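Local coordinates for hypothetical protein SA2161 (Staphylococcus aureus, PDB 1Y7R) that is of unknown function but probably transfers an acetyl group from acetyl-coenzyme A, as a member of the GNAT acetyltransferase family, at residues K73-G77 and Q78-S82; L83-E86 and H87-K90; D111-Y114 and V115-G118. The protein carries 4 engineered substitutions. All blocks are in the same frame, centred on the assembly; numbering follows the deposited sequence.

Interaction 1. Residues K73-G77 and Q78-S82. Engineered in segment 78-82: Ala79 (natural residue Asp). With PO4 (phosphate ion), chain C; PO4 (phosphate ion), chain D.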
loop_
_atom_site.group_PDB
_atom_site.type_symbol
_atom_site.label_atom_id
_atom_site.label_comp_id
_atom_site.label_asym_id
_atom_site.label_seq_id
_atom_site.Cartn_x
_atom_site.Cartn_y
_atom_site.Cartn_z
ATOM N N LYS A 73 11.746 7.028 -19.609
ATOM C CA LYS A 73 12.358 5.970 -20.410
ATOM C C LYS A 73 13.766 6.396 -20.872
ATOM O O LYS A 73 14.714 5.615 -20.762
ATOM C CB LYS A 73 11.469 5.657 -21.595
ATOM C CG LYS A 73 11.069 4.187 -21.743
ATOM C CD LYS A 73 10.640 3.488 -20.451
ATOM C CE LYS A 73 10.585 1.945 -20.664
ATOM N NZ LYS A 73 10.582 1.128 -19.385
ATOM N N SER A 74 13.914 7.646 -21.300
ATOM C CA SER A 74 15.188 8.133 -21.832
ATOM C C SER A 74 16.278 8.261 -20.752
ATOM O O SER A 74 17.465 8.337 -21.088
ATOM C CB SER A 74 15.015 9.464 -22.577
ATOM O OG SER A 74 14.493 10.452 -21.704
ATOM N N TYR A 75 15.877 8.268 -19.473
ATOM C CA TYR A 75 16.809 8.317 -18.336
ATOM C C TYR A 75 16.970 6.983 -17.598
ATOM O O TYR A 75 17.703 6.913 -16.583
ATOM C CB TYR A 75 16.326 9.370 -17.339
ATOM C CG TYR A 75 16.633 10.794 -17.766
ATOM C CD1 TYR A 75 15.872 11.433 -18.747
ATOM C CD2 TYR A 75 17.688 11.500 -17.180
ATOM C CE1 TYR A 75 16.153 12.725 -19.143
ATOM C CE2 TYR A 75 17.982 12.800 -17.562
ATOM C CZ TYR A 75 17.213 13.410 -18.557
ATOM O OH TYR A 75 17.489 14.715 -18.936
ATOM N N GLN A 76 16.309 5.923 -18.080
ATOM C CA GLN A 76 16.351 4.645 -17.378
ATOM C C GLN A 76 17.697 3.952 -17.629
ATOM O O GLN A 76 18.428 4.300 -18.570
ATOM C CB GLN A 76 15.180 3.740 -17.797
ATOM C CG GLN A 76 13.846 4.128 -17.122
ATOM C CD GLN A 76 12.664 3.266 -17.573
ATOM O OE1 GLN A 76 11.482 3.606 -17.337
ATOM N NE2 GLN A 76 12.959 2.158 -18.193
ATOM N N GLY A 77 18.034 2.999 -16.764
ATOM C CA GLY A 77 19.224 2.160 -16.979
ATOM C C GLY A 77 20.525 2.814 -16.565
ATOM O O GLY A 77 21.610 2.398 -16.998
ATOM N N GLN A 78 20.460 3.817 -15.691
ATOM C CA GLN A 78 21.704 4.482 -15.262
ATOM C C GLN A 78 21.760 5.030 -13.832
ATOM O O GLN A 78 22.537 5.961 -13.563
ATOM C CB GLN A 78 22.063 5.600 -16.211
ATOM C CG GLN A 78 21.020 6.678 -16.341
ATOM C CD GLN A 78 21.255 7.433 -17.611
ATOM O OE1 GLN A 78 22.291 8.064 -17.753
ATOM N NE2 GLN A 78 20.350 7.306 -18.580
ATOM N N ALA A 79 20.956 4.451 -12.937
ATOM C CA ALA A 79 21.000 4.733 -11.487
ATOM C C ALA A 79 19.949 5.657 -10.935
ATOM O O ALA A 79 19.897 5.843 -9.718
ATOM C CB ALA A 79 22.332 5.237 -11.051
ATOM N N TYR A 80 19.098 6.245 -11.788
ATOM C CA TYR A 80 18.115 7.170 -11.212
ATOM C C TYR A 80 17.025 6.476 -10.381
ATOM O O TYR A 80 16.592 7.025 -9.362
ATOM C CB TYR A 80 17.537 8.107 -12.273
ATOM C CG TYR A 80 18.597 9.087 -12.726
ATOM C CD1 TYR A 80 19.188 9.974 -11.819
ATOM C CD2 TYR A 80 19.060 9.062 -14.023
ATOM C CE1 TYR A 80 20.184 10.863 -12.224
ATOM C CE2 TYR A 80 20.059 9.947 -14.446
ATOM C CZ TYR A 80 20.603 10.842 -13.537
ATOM O OH TYR A 80 21.603 11.708 -13.940
ATOM N N GLY A 81 16.616 5.274 -10.799
ATOM C CA GLY A 81 15.681 4.465 -9.978
ATOM C C GLY A 81 16.337 4.196 -8.621
ATOM O O GLY A 81 15.688 4.269 -7.559
ATOM N N SER A 82 17.636 3.899 -8.634
ATOM C CA SER A 82 18.349 3.608 -7.397
ATOM C C SER A 82 18.421 4.855 -6.539
ATOM O O SER A 82 18.247 4.774 -5.333
ATOM C CB SER A 82 19.770 3.093 -7.662
ATOM O OG SER A 82 19.761 1.676 -7.841
HETATM P P PO4 C . 19.271 1.439 -11.600
HETATM O O1 PO4 C . 18.061 0.522 -11.706
HETATM O O2 PO4 C . 20.210 1.000 -10.505
HETATM O O3 PO4 C . 18.708 2.813 -11.289
HETATM O O4 PO4 C . 20.029 1.583 -12.903
HETATM P P PO4 D . 15.860 2.494 -13.465
HETATM O O1 PO4 D . 15.991 1.220 -12.658
HETATM O O2 PO4 D . 17.073 3.362 -13.262
HETATM O O3 PO4 D . 14.657 3.251 -12.927
HETATM O O4 PO4 D . 15.756 2.198 -14.941
HETATM O O HOH W 1 18.359 5.375 -14.534
#
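Gln78 meets Tyr75 through the stem of its side chain: CG sits between the backbone N and the carbonyl carbon (chi1 59°), which lays it 3.3 Å from Tyr75 O. The same carbonyl receives a hydrogen bond from a water, 2.6 Å from that water to Tyr75 O. That water also accepts from the backbone N atoms of Gln78 and Tyr80 and donates to O2 of one phosphate, so a single molecule ties the 3-10 turn 73-75 to the start of helix 80-95. Ala79, engineered from Asp, occupies the N-cap, and its N gives a weak bond to the second phosphate. Tyr80 brings ring atom CE2 to 3.9 Å from Tyr75 CD2, meeting that ring at its edge, while Tyr75 OH is held by Asp46. Gly81 N donates to O2 of the first phosphate (3.2 Å), whose O4 takes Gly77 N at 3.0 Å. Ser82 binds the second phosphate twice, OG to O2 at 2.8 Å and N to O3 at 3.1 Å. The ions probably come from the crystallisation liquor, yet main-chain N-H groups at a helix start hold them where GNAT enzymes are expected to bind the coenzyme A pyrophosphate.

Interaction 2. Residues L83-E86 and H87-K90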
loop_
_atom_site.group_PDB
_atom_site.type_symbol
_atom_site.label_atom_id
_atom_site.label_comp_id
_atom_site.label_asym_id
_atom_site.label_seq_id
_atom_site.Cartn_x
_atom_site.Cartn_y
_atom_site.Cartn_z
ATOM N N LEU A 83 18.646 6.012 -7.164
ATOM C CA LEU A 83 18.669 7.278 -6.417
ATOM C C LEU A 83 17.334 7.555 -5.683
ATOM O O LEU A 83 17.309 7.867 -4.475
ATOM C CB LEU A 83 19.067 8.425 -7.366
ATOM C CG LEU A 83 19.296 9.772 -6.632
ATOM C CD1 LEU A 83 20.354 9.702 -5.531
ATOM C CD2 LEU A 83 19.716 10.776 -7.644
ATOM N N ILE A 84 16.235 7.383 -6.410
ATOM C CA ILE A 84 14.883 7.462 -5.834
ATOM C C ILE A 84 14.737 6.510 -4.630
ATOM O O ILE A 84 14.333 6.912 -3.529
ATOM C CB ILE A 84 13.845 7.194 -6.929
ATOM C CG1 ILE A 84 13.789 8.415 -7.861
ATOM C CG2 ILE A 84 12.458 6.902 -6.323
ATOM C CD1 ILE A 84 13.178 8.148 -9.236
HETATM N N MSE A 85 15.123 5.262 -4.832
HETATM C CA MSE A 85 14.978 4.254 -3.777
HETATM C C MSE A 85 15.849 4.584 -2.572
HETATM O O MSE A 85 15.414 4.366 -1.456
HETATM C CB MSE A 85 15.300 2.853 -4.310
HETATM C CG MSE A 85 14.236 2.223 -5.178
HETATM SE SE MSE A 85 12.501 2.027 -4.198
HETATM C CE MSE A 85 13.058 0.659 -2.909
ATOM N N GLU A 86 17.066 5.111 -2.776
ATOM C CA GLU A 86 17.908 5.491 -1.651
ATOM C C GLU A 86 17.193 6.531 -0.786
ATOM O O GLU A 86 17.196 6.449 0.444
ATOM C CB GLU A 86 19.268 6.038 -2.138
ATOM C CG GLU A 86 20.198 4.956 -2.698
ATOM C CD GLU A 86 20.849 4.093 -1.581
ATOM O OE1 GLU A 86 20.342 4.099 -0.434
ATOM O OE2 GLU A 86 21.880 3.432 -1.850
ATOM N N HIS A 87 16.560 7.510 -1.418
ATOM C CA HIS A 87 15.834 8.535 -0.632
ATOM C C HIS A 87 14.575 7.980 0.045
ATOM O O HIS A 87 14.306 8.270 1.232
ATOM C CB HIS A 87 15.573 9.751 -1.511
ATOM C CG HIS A 87 16.812 10.552 -1.765
ATOM N ND1 HIS A 87 17.213 11.577 -0.930
ATOM C CD2 HIS A 87 17.789 10.420 -2.696
ATOM C CE1 HIS A 87 18.352 12.083 -1.375
ATOM N NE2 HIS A 87 18.727 11.398 -2.442
ATOM N N ILE A 88 13.864 7.098 -0.657
ATOM C CA ILE A 88 12.718 6.414 -0.049
ATOM C C ILE A 88 13.142 5.560 1.151
ATOM O O ILE A 88 12.500 5.595 2.215
ATOM C CB ILE A 88 11.963 5.576 -1.110
ATOM C CG1 ILE A 88 11.214 6.509 -2.049
ATOM C CG2 ILE A 88 11.015 4.572 -0.469
ATOM C CD1 ILE A 88 10.552 5.767 -3.166
HETATM N N MSE A 89 14.243 4.825 0.998
HETATM C CA MSE A 89 14.700 3.928 2.081
HETATM C C MSE A 89 15.200 4.714 3.286
HETATM O O MSE A 89 15.049 4.258 4.437
HETATM C CB MSE A 89 15.760 2.937 1.587
HETATM C CG MSE A 89 15.235 1.888 0.608
HETATM SE SE MSE A 89 13.564 0.973 1.195
HETATM C CE MSE A 89 12.301 2.101 0.467
ATOM N N LYS A 90 15.796 5.877 3.029
ATOM C CA LYS A 90 16.089 6.853 4.086
ATOM C C LYS A 90 14.865 7.351 4.883
ATOM O O LYS A 90 14.897 7.391 6.129
ATOM C CB LYS A 90 16.914 8.004 3.503
ATOM C CG LYS A 90 17.314 9.036 4.535
ATOM C CD LYS A 90 18.363 9.984 3.968
ATOM C CE LYS A 90 19.715 9.638 4.563
ATOM N NZ LYS A 90 19.810 8.174 4.875
#
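Met85 O accepts the backbone N of Met89 at 2.8 Å, the shortest of four successive i to i+4 bonds in this part of helix 80-95. Met89 CG lies against the same oxygen at 3.2 Å. Beyond it the two selenomethionines lie alongside each other, and their methyl ends meet at 3.7 Å between Met85 CE and Met89 CE. Both chains bend at chi2 and chi3, which brings these ends together. One residue back, Ile84 and Ile88 repeat the pattern: CG2 of Ile84 touches CD1 of Ile88 at 3.9 Å, and Ile84 packs on Val71 and Ile88 on Ile66 and Ile69 of strand 63-71. Another flank of the helix carries Leu83 and His87. The imidazole turns its edge to the backbone: Leu83 O lies near the ring plane, 3.1 Å from His87 CD2, while Leu83 CD1 lies 3.9 Å from His87 NE2. His87 ND1 is hydrogen-bonded to Tyr6 OH, which helps to fix the turn of the ring. Met85 packs on Phe117 and Tyr114, so it also meets helix 110-115 and the loop after it. Such a helix, with aliphatic residues spaced four apart and laid on the sheet, is characteristic of the beta-alpha-beta unit 63-71, 80-95, 101-107 in the GNAT fold.

Interaction 3. Residues D111-Y114 and V115-G118. Engineered in segment 115-118: Val115 (natural residue Ala).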
loop_
_atom_site.group_PDB
_atom_site.type_symbol
_atom_site.label_atom_id
_atom_site.label_comp_id
_atom_site.label_asym_id
_atom_site.label_seq_id
_atom_site.Cartn_x
_atom_site.Cartn_y
_atom_site.Cartn_z
ATOM N N ASP A 111 11.872 -5.745 -10.884
ATOM C CA ASP A 111 12.242 -6.480 -9.665
ATOM C C ASP A 111 13.756 -6.437 -9.397
ATOM O O ASP A 111 14.199 -6.462 -8.239
ATOM C CB ASP A 111 11.692 -7.924 -9.638
ATOM C CG ASP A 111 12.000 -8.736 -10.909
ATOM O OD1 ASP A 111 12.398 -8.187 -11.956
ATOM O OD2 ASP A 111 11.792 -9.966 -10.856
ATOM N N LYS A 112 14.550 -6.325 -10.462
ATOM C CA LYS A 112 16.007 -6.223 -10.305
ATOM C C LYS A 112 16.464 -4.998 -9.524
ATOM O O LYS A 112 17.494 -5.052 -8.817
ATOM C CB LYS A 112 16.701 -6.212 -11.663
ATOM C CG LYS A 112 16.490 -7.469 -12.482
ATOM C CD LYS A 112 17.364 -7.414 -13.731
ATOM C CE LYS A 112 17.034 -8.556 -14.689
ATOM N NZ LYS A 112 17.105 -9.919 -14.060
ATOM N N LEU A 113 15.740 -3.892 -9.686
ATOM C CA LEU A 113 16.003 -2.676 -8.914
ATOM C C LEU A 113 15.698 -2.895 -7.419
ATOM O O LEU A 113 16.526 -2.596 -6.535
ATOM C CB LEU A 113 15.154 -1.520 -9.449
ATOM C CG LEU A 113 15.144 -0.286 -8.530
ATOM C CD1 LEU A 113 16.561 0.286 -8.441
ATOM C CD2 LEU A 113 14.192 0.764 -8.960
ATOM N N TYR A 114 14.525 -3.442 -7.124
ATOM C CA TYR A 114 14.114 -3.502 -5.700
ATOM C C TYR A 114 14.930 -4.515 -4.936
ATOM O O TYR A 114 15.157 -4.350 -3.753
ATOM C CB TYR A 114 12.616 -3.779 -5.566
ATOM C CG TYR A 114 11.837 -2.796 -6.400
ATOM C CD1 TYR A 114 11.872 -1.426 -6.102
ATOM C CD2 TYR A 114 11.075 -3.218 -7.486
ATOM C CE1 TYR A 114 11.181 -0.504 -6.891
ATOM C CE2 TYR A 114 10.386 -2.317 -8.274
ATOM C CZ TYR A 114 10.433 -0.965 -7.981
ATOM O OH TYR A 114 9.699 -0.069 -8.769
ATOM N N VAL A 115 15.419 -5.540 -5.629
ATOM C CA VAL A 115 16.284 -6.550 -5.003
ATOM C C VAL A 115 17.542 -5.901 -4.386
ATOM O O VAL A 115 18.049 -6.354 -3.349
ATOM C CB VAL A 115 16.671 -7.675 -6.031
ATOM C CG1 VAL A 115 17.632 -8.660 -5.396
ATOM C CG2 VAL A 115 15.429 -8.405 -6.480
ATOM N N LYS A 116 18.052 -4.853 -5.037
ATOM C CA LYS A 116 19.210 -4.089 -4.536
ATOM C C LYS A 116 19.013 -3.499 -3.138
ATOM O O LYS A 116 19.984 -3.213 -2.437
ATOM C CB LYS A 116 19.531 -2.918 -5.483
ATOM C CG LYS A 116 19.965 -3.338 -6.856
ATOM C CD LYS A 116 20.253 -2.086 -7.737
ATOM C CE LYS A 116 20.577 -2.508 -9.160
ATOM N NZ LYS A 116 21.671 -3.542 -9.091
ATOM N N PHE A 117 17.748 -3.306 -2.757
ATOM C CA PHE A 117 17.367 -2.647 -1.502
ATOM C C PHE A 117 16.816 -3.626 -0.480
ATOM O O PHE A 117 16.343 -3.221 0.572
ATOM C CB PHE A 117 16.403 -1.502 -1.815
ATOM C CG PHE A 117 17.079 -0.420 -2.587
ATOM C CD1 PHE A 117 17.092 -0.451 -3.988
ATOM C CD2 PHE A 117 17.824 0.531 -1.926
ATOM C CE1 PHE A 117 17.806 0.490 -4.707
ATOM C CE2 PHE A 117 18.535 1.508 -2.636
ATOM C CZ PHE A 117 18.521 1.479 -4.030
ATOM N N GLY A 118 16.913 -4.918 -0.804
ATOM C CA GLY A 118 16.617 -5.981 0.156
ATOM C C GLY A 118 15.237 -6.583 0.000
ATOM O O GLY A 118 14.884 -7.499 0.742
#
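Segment 111-114 is helical and a type I turn spans Val115 to Gly118; across their junction Phe117 N bonds Tyr114 O at 3.0 Å, the donor standing well above the carbonyl plane. Lys116 N makes a weak bond to Leu113 O. Leu113 and Phe117 are the side chains that meet: CD1 of the leucine lies 3.9 Å from CE1 of the ring, the two running at a slant to each other. The CG of Phe117 is anti to the carbonyl carbon (chi1 -66°), and this brings the ring edge to the carbonyl oxygens of Leu113 and Tyr114, with CD1 3.4 Å from Leu113 O. Lys116 lays its aliphatic stem alongside, CB being 3.2 Å from Leu113 O. Gly118 N bonds Val115 O at 3.1 Å, closing the turn, and at the backbone angles of Gly118 a CB would be jammed against the carbonyl O of Phe117. Tyr114 packs on Leu104 and Ala106 of strand 101-107 and, with Asp111 and the engineered Val115, on Met129 of the second subunit. The chemistry is therefore one of main-chain bonds backed by apolar contact, in which Leu113 O takes a weak bond from Lys116 N and also meets the edge of the Phe117 ring.

Overall arrangement
Two of the three contacts share helix 80-95: interaction 1 covers its N-terminal end and interaction 2 its middle, and they simply follow one another along the chain. Interaction 1 is a polar surface site of water, phosphate and backbone N-H groups, whereas interaction 2 is partly buried and rests on apolar side chains over the sheet. Interaction 3, again at the surface, belongs to a neighbouring helix and the turn after it, and joins the other two. Its Leu113 and Lys116 touch Ser82 of interaction 1, and its Phe117 lies against Met85, Glu86 and Met89 of interaction 2. Chemistry thus follows position: phosphate held by N-H groups at the helix start, apolar contact in its middle, and a turn packed beside it.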